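Local coordinates for putative ubiquinone biosynthesis protein (Nostoc punctiforme, PDB 3MSQ) that is of unproven function but belongs to the Coq4 family and probably takes part in ubiquinone-type quinone biosynthesis, perhaps at a membrane, at residues A[19-24]-A[162-167]; A[150-155]-A[192-197]. All coordinates share one frame; numbering follows the deposited sequence.

Contact 1 (A[19-24]-A[162-167]); sequences QFLASS and LSFGMV
Phe164 carries the contact, its ring reaching from helix 156-172 to three side chains near the C-terminal end of helix 11-23. Phe20 lies over one face of it, CE2 3.4 Å above the plane and over the centre, while the two ring planes are inclined at 43°, an oblique aromatic pair with centroids 4.4 Å apart. At the edge, in the plane of the ring, sits Ser24 CB, 3.4 Å from Phe164 CZ. Leu21 runs alongside Phe164, pointing the other way, and its CD2 meets Phe164 CD1 at 3.9 Å; the same methyl lies 4.3 Å from Val167 CG1, one helical turn on. Both phenylalanines hold CG anti to the backbone N (Phe164 chi1 169°), which sends the rings into the space between the helices. Ser24 OG turns back to donate to Phe20 O at 2.6 Å, so this carbonyl accepts from both Ser24 N and Ser24 OG. The segment axes run 11.0 Å apart, crossing at -31°, a separation spanned by the aromatic side chains. Beyond Phe20, helix 32-42 closes the cluster, with Phe39 stacked on the Phe20 ring, and on the other side of helix 156-172 Leu162 and Met166 pack against helix 177-192.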
loop_
_atom_site.group_PDB
_atom_site.type_symbol
_atom_site.label_atom_id
_atom_site.label_comp_id
_atom_site.label_asym_id
_atom_site.label_seq_id
_atom_site.Cartn_x
_atom_site.Cartn_y
_atom_site.Cartn_z
ATOM N N GLN A 19 4.252 0.237 -4.081
ATOM C CA GLN A 19 5.661 0.088 -3.707
ATOM C C GLN A 19 6.399 1.404 -4.034
ATOM O O GLN A 19 7.039 1.990 -3.146
ATOM C CB GLN A 19 6.286 -1.102 -4.460
ATOM C CG GLN A 19 7.772 -1.320 -4.178
ATOM C CD GLN A 19 8.442 -2.245 -5.189
ATOM O OE1 GLN A 19 7.822 -3.094 -5.866
ATOM N NE2 GLN A 19 9.756 -2.140 -5.275
ATOM N N PHE A 20 6.227 1.894 -5.295
ATOM C CA PHE A 20 6.832 3.110 -5.797
ATOM C C PHE A 20 6.438 4.351 -4.972
ATOM O O PHE A 20 7.322 5.105 -4.546
ATOM C CB PHE A 20 6.514 3.281 -7.289
ATOM C CG PHE A 20 7.375 4.307 -7.993
ATOM C CD1 PHE A 20 8.751 4.151 -8.068
ATOM C CD2 PHE A 20 6.805 5.431 -8.584
ATOM C CE1 PHE A 20 9.547 5.127 -8.678
ATOM C CE2 PHE A 20 7.602 6.384 -9.239
ATOM C CZ PHE A 20 8.968 6.241 -9.257
ATOM N N LEU A 21 5.130 4.536 -4.707
ATOM C CA LEU A 21 4.652 5.668 -3.920
ATOM C C LEU A 21 5.284 5.657 -2.536
ATOM O O LEU A 21 5.817 6.684 -2.091
ATOM C CB LEU A 21 3.116 5.630 -3.775
ATOM C CG LEU A 21 2.250 5.779 -5.025
ATOM C CD1 LEU A 21 0.885 5.217 -4.771
ATOM C CD2 LEU A 21 2.142 7.208 -5.479
ATOM N N ALA A 22 5.227 4.486 -1.862
ATOM C CA ALA A 22 5.714 4.301 -0.500
ATOM C C ALA A 22 7.214 4.461 -0.346
ATOM O O ALA A 22 7.640 5.019 0.664
ATOM C CB ALA A 22 5.245 2.965 0.054
ATOM N N SER A 23 8.019 3.983 -1.325
ATOM C CA SER A 23 9.478 4.112 -1.256
ATOM C C SER A 23 9.864 5.564 -1.442
ATOM O O SER A 23 10.732 6.075 -0.718
ATOM C CB SER A 23 10.179 3.219 -2.274
ATOM O OG SER A 23 9.774 3.491 -3.602
ATOM N N SER A 24 9.121 6.262 -2.325
ATOM C CA SER A 24 9.298 7.680 -2.637
ATOM C C SER A 24 8.872 8.624 -1.514
ATOM O O SER A 24 8.937 9.832 -1.700
ATOM C CB SER A 24 8.568 8.033 -3.925
ATOM O OG SER A 24 8.923 7.143 -4.973
ATOM N N LEU A 162 3.064 10.241 -14.275
ATOM C CA LEU A 162 2.235 11.451 -14.191
ATOM C C LEU A 162 1.443 11.462 -12.909
ATOM O O LEU A 162 1.606 12.414 -12.151
ATOM C CB LEU A 162 1.306 11.630 -15.379
ATOM C CG LEU A 162 1.504 12.924 -16.129
ATOM C CD1 LEU A 162 2.045 12.645 -17.484
ATOM C CD2 LEU A 162 0.221 13.635 -16.305
ATOM N N SER A 163 0.641 10.393 -12.623
ATOM C CA SER A 163 -0.163 10.221 -11.391
ATOM C C SER A 163 0.691 10.371 -10.154
ATOM O O SER A 163 0.347 11.145 -9.264
ATOM C CB SER A 163 -0.826 8.854 -11.355
ATOM O OG SER A 163 -1.762 8.755 -12.410
ATOM N N PHE A 164 1.835 9.668 -10.133
ATOM C CA PHE A 164 2.835 9.694 -9.067
ATOM C C PHE A 164 3.254 11.135 -8.794
ATOM O O PHE A 164 3.167 11.588 -7.645
ATOM C CB PHE A 164 4.048 8.831 -9.469
ATOM C CG PHE A 164 5.245 8.989 -8.570
ATOM C CD1 PHE A 164 5.339 8.277 -7.379
ATOM C CD2 PHE A 164 6.263 9.886 -8.889
ATOM C CE1 PHE A 164 6.443 8.439 -6.537
ATOM C CE2 PHE A 164 7.361 10.058 -8.038
ATOM C CZ PHE A 164 7.440 9.341 -6.867
ATOM N N GLY A 165 3.672 11.818 -9.871
ATOM C CA GLY A 165 4.081 13.218 -9.887
ATOM C C GLY A 165 3.076 14.096 -9.177
ATOM O O GLY A 165 3.387 14.662 -8.124
HETATM N N MSE A 166 1.835 14.095 -9.679
HETATM C CA MSE A 166 0.712 14.860 -9.131
HETATM C C MSE A 166 0.453 14.605 -7.646
HETATM O O MSE A 166 0.313 15.566 -6.891
HETATM C CB MSE A 166 -0.552 14.569 -9.938
HETATM C CG MSE A 166 -0.774 15.522 -11.113
HETATM SE SE MSE A 166 -2.228 14.874 -12.220
HETATM C CE MSE A 166 -1.327 13.607 -13.103
ATOM N N VAL A 167 0.425 13.320 -7.229
ATOM C CA VAL A 167 0.194 12.854 -5.861
ATOM C C VAL A 167 1.339 13.281 -4.905
ATOM O O VAL A 167 1.070 13.780 -3.814
ATOM C CB VAL A 167 -0.024 11.313 -5.860
ATOM C CG1 VAL A 167 -0.047 10.741 -4.445
ATOM C CG2 VAL A 167 -1.309 10.951 -6.576
#

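Contact 2 (A[150-155]-A[192-197]); sequences LAQTPI and SHTPGK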
loop_
_atom_site.group_PDB
_atom_site.type_symbol
_atom_site.label_atom_id
_atom_site.label_comp_id
_atom_site.label_asym_id
_atom_site.label_seq_id
_atom_site.Cartn_x
_atom_site.Cartn_y
_atom_site.Cartn_z
ATOM N N LEU A 150 3.001 11.309 -23.210
ATOM C CA LEU A 150 1.648 10.735 -23.058
ATOM C C LEU A 150 0.690 11.342 -24.116
ATOM O O LEU A 150 -0.170 10.625 -24.638
ATOM C CB LEU A 150 1.123 10.944 -21.610
ATOM C CG LEU A 150 -0.207 10.281 -21.195
ATOM C CD1 LEU A 150 -0.023 8.822 -20.904
ATOM C CD2 LEU A 150 -0.752 10.904 -19.948
ATOM N N ALA A 151 0.880 12.639 -24.470
ATOM C CA ALA A 151 0.060 13.318 -25.480
ATOM C C ALA A 151 0.292 12.745 -26.874
ATOM O O ALA A 151 -0.646 12.686 -27.658
ATOM C CB ALA A 151 0.342 14.815 -25.480
ATOM N N GLN A 152 1.533 12.306 -27.163
ATOM C CA GLN A 152 1.994 11.759 -28.440
ATOM C C GLN A 152 1.770 10.263 -28.580
ATOM O O GLN A 152 1.075 9.829 -29.494
ATOM C CB GLN A 152 3.494 12.022 -28.589
ATOM C CG GLN A 152 3.860 13.427 -29.010
ATOM C CD GLN A 152 5.164 13.446 -29.752
ATOM O OE1 GLN A 152 6.095 12.675 -29.470
ATOM N NE2 GLN A 152 5.244 14.311 -30.734
ATOM N N THR A 153 2.446 9.471 -27.718
ATOM C CA THR A 153 2.474 8.004 -27.714
ATOM C C THR A 153 2.378 7.451 -26.283
ATOM O O THR A 153 3.410 7.271 -25.623
ATOM C CB THR A 153 3.723 7.504 -28.461
ATOM O OG1 THR A 153 4.870 8.221 -28.010
ATOM C CG2 THR A 153 3.605 7.661 -29.975
ATOM N N PRO A 154 1.151 7.197 -25.769
ATOM C CA PRO A 154 1.030 6.712 -24.368
ATOM C C PRO A 154 1.589 5.323 -24.069
ATOM O O PRO A 154 1.222 4.351 -24.716
ATOM C CB PRO A 154 -0.467 6.781 -24.069
ATOM C CG PRO A 154 -1.129 7.183 -25.339
ATOM C CD PRO A 154 -0.159 7.402 -26.416
ATOM N N ILE A 155 2.463 5.231 -23.061
ATOM C CA ILE A 155 3.049 3.970 -22.565
ATOM C C ILE A 155 2.820 3.888 -21.040
ATOM O O ILE A 155 2.757 4.940 -20.414
ATOM C CB ILE A 155 4.540 3.762 -22.970
ATOM C CG1 ILE A 155 5.512 4.790 -22.288
ATOM C CG2 ILE A 155 4.669 3.710 -24.496
ATOM C CD1 ILE A 155 6.982 4.488 -22.319
ATOM N N SER A 192 0.512 17.353 -27.952
ATOM C CA SER A 192 -0.717 17.140 -28.728
ATOM C C SER A 192 -0.650 17.849 -30.070
ATOM O O SER A 192 -1.330 17.434 -31.006
ATOM C CB SER A 192 -1.923 17.676 -27.973
ATOM O OG SER A 192 -2.161 16.892 -26.822
ATOM N N HIS A 193 0.145 18.932 -30.155
ATOM C CA HIS A 193 0.314 19.721 -31.370
ATOM C C HIS A 193 1.652 19.450 -32.095
ATOM O O HIS A 193 2.068 20.241 -32.944
ATOM C CB HIS A 193 0.046 21.210 -31.092
ATOM C CG HIS A 193 -1.331 21.471 -30.551
ATOM N ND1 HIS A 193 -1.528 22.273 -29.439
ATOM C CD2 HIS A 193 -2.535 21.001 -30.966
ATOM C CE1 HIS A 193 -2.837 22.287 -29.235
ATOM N NE2 HIS A 193 -3.483 21.522 -30.118
ATOM N N THR A 194 2.294 18.308 -31.784
ATOM C CA THR A 194 3.531 17.869 -32.408
ATOM C C THR A 194 3.238 16.546 -33.170
ATOM O O THR A 194 3.094 15.480 -32.543
ATOM C CB THR A 194 4.706 17.841 -31.399
ATOM O OG1 THR A 194 4.849 19.114 -30.776
ATOM C CG2 THR A 194 6.033 17.474 -32.040
ATOM N N PRO A 195 3.074 16.623 -34.525
ATOM C CA PRO A 195 2.786 15.406 -35.307
ATOM C C PRO A 195 3.944 14.414 -35.342
ATOM O O PRO A 195 3.709 13.201 -35.279
ATOM C CB PRO A 195 2.470 15.944 -36.697
ATOM C CG PRO A 195 3.148 17.263 -36.770
ATOM C CD PRO A 195 3.144 17.820 -35.396
ATOM N N GLY A 196 5.172 14.935 -35.413
ATOM C CA GLY A 196 6.388 14.140 -35.437
ATOM C C GLY A 196 6.643 13.523 -34.086
ATOM O O GLY A 196 6.983 14.231 -33.125
ATOM N N LYS A 197 6.431 12.207 -33.996
ATOM C CA LYS A 197 6.583 11.452 -32.755
ATOM C C LYS A 197 8.047 11.343 -32.346
ATOM O O LYS A 197 8.890 11.055 -33.189
ATOM C CB LYS A 197 5.948 10.046 -32.892
ATOM C CG LYS A 197 4.521 10.010 -33.476
ATOM C CD LYS A 197 3.470 10.425 -32.472
ATOM C CE LYS A 197 2.141 10.695 -33.121
ATOM N NZ LYS A 197 1.171 11.263 -32.146
#
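Helix 139-152 ends here in the all-helical Coq4 fold, and its last residue, Gln152, is gripped by the loop that follows helix 177-192. The Gln152 side chain, extended beyond CG, pushes its amide into the curve of 194-197. Two carbonyls of this curve, those of Thr194 and Gly196, accept from the one nitrogen: Gln152 NE2 lies 3.0 Å from Thr194 O and donates to Gly196 O with an N-H...O angle of 149°, each time from above the carbonyl plane. On the far side of the amide, OE1 accepts from Leu198 N, so this group bonds to three points of the loop backbone. Lys197 comes back the other way: bent at chi2 (-77°), it runs past Thr153, crossing it obliquely with CD 3.7 Å from Thr153 CG2. An alanine in place of Gln152 would remove the amide and would probably loosen the curve of the loop, leaving the Thr194 and Gly196 carbonyls without this shared donor. Nearer the helices, Ala151 CB rests 3.5 Å from Ser192 OG, a hydroxyl bonded to Tyr188 O. The return link is made by the lysine ammonium, where Lys197 NZ donates to Gln152 O at 3.0 Å, standing above the carbonyl plane with a C=O...N angle of 118°.

Overall arrangement
The segments alternate along the chain, 19-24, 150-155, 162-167 and 192-197, so the contacts cross along the chain, although their centres are 23 Å apart. Helices 139-152 and 156-172 are consecutive, and they bring the two sites into touch where Leu162 CD1 meets Leu150 CD2 at 4.1 Å. Contact 1 is apolar and aromatic, contact 2 chiefly polar; the centre of contact 1 lies about 17 Å, and that of contact 2 about 11 Å, from the centre of the chain. Both border a second subunit: Ser163 O bonds to Ser163 OG of that chain, and Leu150 and Pro154 pack on its Phe177. Segment 162-167 falls within a predicted transmembrane helix.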